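Local coordinates for CRISPR pre-crRNA endoribonuclease Cas5d (PDB 3KG4), which cleaves precursor CRISPR RNA as a metal-independent endoribonuclease, in the processing that supplies guide RNAs for bacterial adaptive immunity, at residues I55-V60 with V214-P219. Numbering follows the deposited sequence.
Sequences IDKIYV and VIDVPP
Two donors grip the carbonyl oxygen of Asp56: Val217 N, 3.0 Å from Asp56 O, and a water that also donates to Val217 O. The Val217 N-H points almost straight at this oxygen (175°), yet its nitrogen stands above the carbonyl plane, 43° out of it. Ile58 and Ile215 form a hydrogen-bonded antiparallel pair: Ile58 N donates to Ile215 O at 2.9 Å, in that carbonyl's plane, and Ile215 N returns a bond to Ile58 O. Each of these two oxygens also receives a CA-H contact, Lys57 CA lying 3.2 Å from Ile215 O and Val214 CA close to Ile58 O. Residues 214-216 join the edge of strand 51-60 away from strand 114-124, inside the antiparallel sheet of this Cas5-family, RAMP-like protein; on that other edge Asp56 and Lys57 both face Glu119 in a classic beta bulge. Lys57, Tyr59, Val214 and Asp216 share one face of the sheet. There Val214 CG1 sits over the centre of the Tyr59 ring, 4.3 Å above its plane, while CG2 of the same valine presses on ring atom CD1 at 3.3 Å. The Tyr59 hydroxyl is hydrogen-bonded to Glu119. Lys57, extended beyond CG, runs beside Asp216, its CE 3.3 Å from Asp216 OD1; NZ stays 4.6 Å from that OD1, too far for a salt bridge, and has a long, weak ion pair with Glu119. Ile58 and Ile215 point to the opposite face. Val217 CG1 is anti to the backbone N (chi1 178°); CG2, beside that N, meets Ile58 CD1 at 4.0 Å and Ile55 CG2 slightly farther off. Ile215 CD1 touches Val60 CG2, and Ile215 also packs on Phe206 and Leu210 of strand 203-211.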
loop_
_atom_site.group_PDB
_atom_site.type_symbol
_atom_site.label_atom_id
_atom_site.label_comp_id
_atom_site.label_asym_id
_atom_site.label_seq_id
_atom_site.Cartn_x
_atom_site.Cartn_y
_atom_site.Cartn_z
ATOM N N ILE A 55 3.661 -6.847 2.793
ATOM C CA ILE A 55 2.727 -6.670 1.687
ATOM C C ILE A 55 2.868 -7.879 0.758
ATOM O O ILE A 55 3.992 -8.243 0.355
ATOM C CB ILE A 55 2.969 -5.368 0.911
ATOM C CG1 ILE A 55 2.997 -4.156 1.854
ATOM C CG2 ILE A 55 1.856 -5.098 -0.110
ATOM C CD1 ILE A 55 1.780 -4.033 2.743
ATOM N N ASP A 56 1.737 -8.477 0.413
ATOM C CA ASP A 56 1.712 -9.647 -0.484
ATOM C C ASP A 56 1.215 -9.296 -1.882
ATOM O O ASP A 56 1.773 -9.760 -2.899
ATOM C CB ASP A 56 0.852 -10.747 0.124
ATOM C CG ASP A 56 1.379 -11.215 1.448
ATOM O OD1 ASP A 56 2.560 -11.594 1.504
ATOM O OD2 ASP A 56 0.613 -11.169 2.448
ATOM N N LYS A 57 0.137 -8.559 -1.962
ATOM C CA LYS A 57 -0.419 -8.201 -3.264
ATOM C C LYS A 57 -0.908 -6.760 -3.237
ATOM O O LYS A 57 -1.407 -6.290 -2.232
ATOM C CB LYS A 57 -1.580 -9.141 -3.639
ATOM C CG LYS A 57 -1.189 -10.628 -3.825
ATOM C CD LYS A 57 -2.411 -11.456 -4.153
ATOM C CE LYS A 57 -2.084 -12.930 -4.544
ATOM N NZ LYS A 57 -3.440 -13.575 -4.734
ATOM N N ILE A 58 -0.808 -6.077 -4.361
ATOM C CA ILE A 58 -1.442 -4.788 -4.543
ATOM C C ILE A 58 -2.346 -4.898 -5.758
ATOM O O ILE A 58 -1.860 -5.100 -6.870
ATOM C CB ILE A 58 -0.370 -3.652 -4.799
ATOM C CG1 ILE A 58 0.550 -3.501 -3.572
ATOM C CG2 ILE A 58 -1.058 -2.379 -5.188
ATOM C CD1 ILE A 58 1.909 -2.802 -3.884
ATOM N N TYR A 59 -3.647 -4.754 -5.543
ATOM C CA TYR A 59 -4.623 -4.694 -6.617
ATOM C C TYR A 59 -4.825 -3.264 -7.051
ATOM O O TYR A 59 -5.166 -2.412 -6.231
ATOM C CB TYR A 59 -5.966 -5.225 -6.152
ATOM C CG TYR A 59 -5.975 -6.649 -5.698
ATOM C CD1 TYR A 59 -6.442 -7.673 -6.524
ATOM C CD2 TYR A 59 -5.505 -6.990 -4.434
ATOM C CE1 TYR A 59 -6.478 -9.005 -6.051
ATOM C CE2 TYR A 59 -5.506 -8.287 -3.985
ATOM C CZ TYR A 59 -6.019 -9.291 -4.773
ATOM O OH TYR A 59 -6.019 -10.571 -4.244
ATOM N N VAL A 60 -4.657 -3.004 -8.339
ATOM C CA VAL A 60 -4.783 -1.673 -8.901
ATOM C C VAL A 60 -6.104 -1.576 -9.623
ATOM O O VAL A 60 -6.300 -2.250 -10.641
ATOM C CB VAL A 60 -3.674 -1.357 -9.920
ATOM C CG1 VAL A 60 -3.867 0.034 -10.469
ATOM C CG2 VAL A 60 -2.339 -1.486 -9.276
ATOM N N VAL A 214 -3.158 -7.154 -10.795
ATOM C CA VAL A 214 -2.530 -7.432 -9.509
ATOM C C VAL A 214 -1.000 -7.465 -9.592
ATOM O O VAL A 214 -0.414 -8.038 -10.529
ATOM C CB VAL A 214 -2.986 -8.802 -8.891
ATOM C CG1 VAL A 214 -2.390 -9.021 -7.475
ATOM C CG2 VAL A 214 -4.481 -8.917 -8.845
ATOM N N ILE A 215 -0.371 -6.854 -8.591
ATOM C CA ILE A 215 1.057 -6.871 -8.418
ATOM C C ILE A 215 1.386 -7.770 -7.261
ATOM O O ILE A 215 0.988 -7.502 -6.100
ATOM C CB ILE A 215 1.627 -5.478 -8.125
ATOM C CG1 ILE A 215 1.203 -4.510 -9.194
ATOM C CG2 ILE A 215 3.198 -5.536 -7.993
ATOM C CD1 ILE A 215 1.404 -3.018 -8.848
ATOM N N ASP A 216 2.108 -8.858 -7.558
ATOM C CA ASP A 216 2.602 -9.702 -6.499
ATOM C C ASP A 216 3.932 -9.140 -5.991
ATOM O O ASP A 216 4.830 -8.772 -6.766
ATOM C CB ASP A 216 2.617 -11.208 -6.901
ATOM C CG ASP A 216 1.163 -11.885 -6.769
ATOM O OD1 ASP A 216 0.932 -12.787 -5.927
ATOM O OD2 ASP A 216 0.219 -11.483 -7.491
ATOM N N VAL A 217 4.024 -8.982 -4.671
ATOM C CA VAL A 217 5.177 -8.367 -4.059
ATOM C C VAL A 217 6.050 -9.458 -3.456
ATOM O O VAL A 217 5.596 -10.218 -2.568
ATOM C CB VAL A 217 4.743 -7.357 -2.947
ATOM C CG1 VAL A 217 5.983 -6.749 -2.277
ATOM C CG2 VAL A 217 3.858 -6.294 -3.546
ATOM N N PRO A 218 7.301 -9.571 -3.938
ATOM C CA PRO A 218 8.114 -10.666 -3.456
ATOM C C PRO A 218 8.606 -10.383 -2.032
ATOM O O PRO A 218 8.618 -9.196 -1.617
ATOM C CB PRO A 218 9.274 -10.691 -4.448
ATOM C CG PRO A 218 9.468 -9.262 -4.822
ATOM C CD PRO A 218 8.041 -8.721 -4.907
ATOM N N PRO A 219 9.002 -11.440 -1.292
ATOM C CA PRO A 219 9.658 -11.279 0.019
ATOM C C PRO A 219 10.753 -10.228 -0.017
ATOM O O PRO A 219 11.559 -10.225 -0.940
ATOM C CB PRO A 219 10.254 -12.668 0.300
ATOM C CG PRO A 219 9.377 -13.608 -0.414
ATOM C CD PRO A 219 8.826 -12.856 -1.642
HETATM O O HOH W 1 5.740 -10.071 0.019
HETATM O O HOH W 2 7.327 -8.131 1.059
HETATM O O HOH W 3 3.355 -12.203 -3.291
#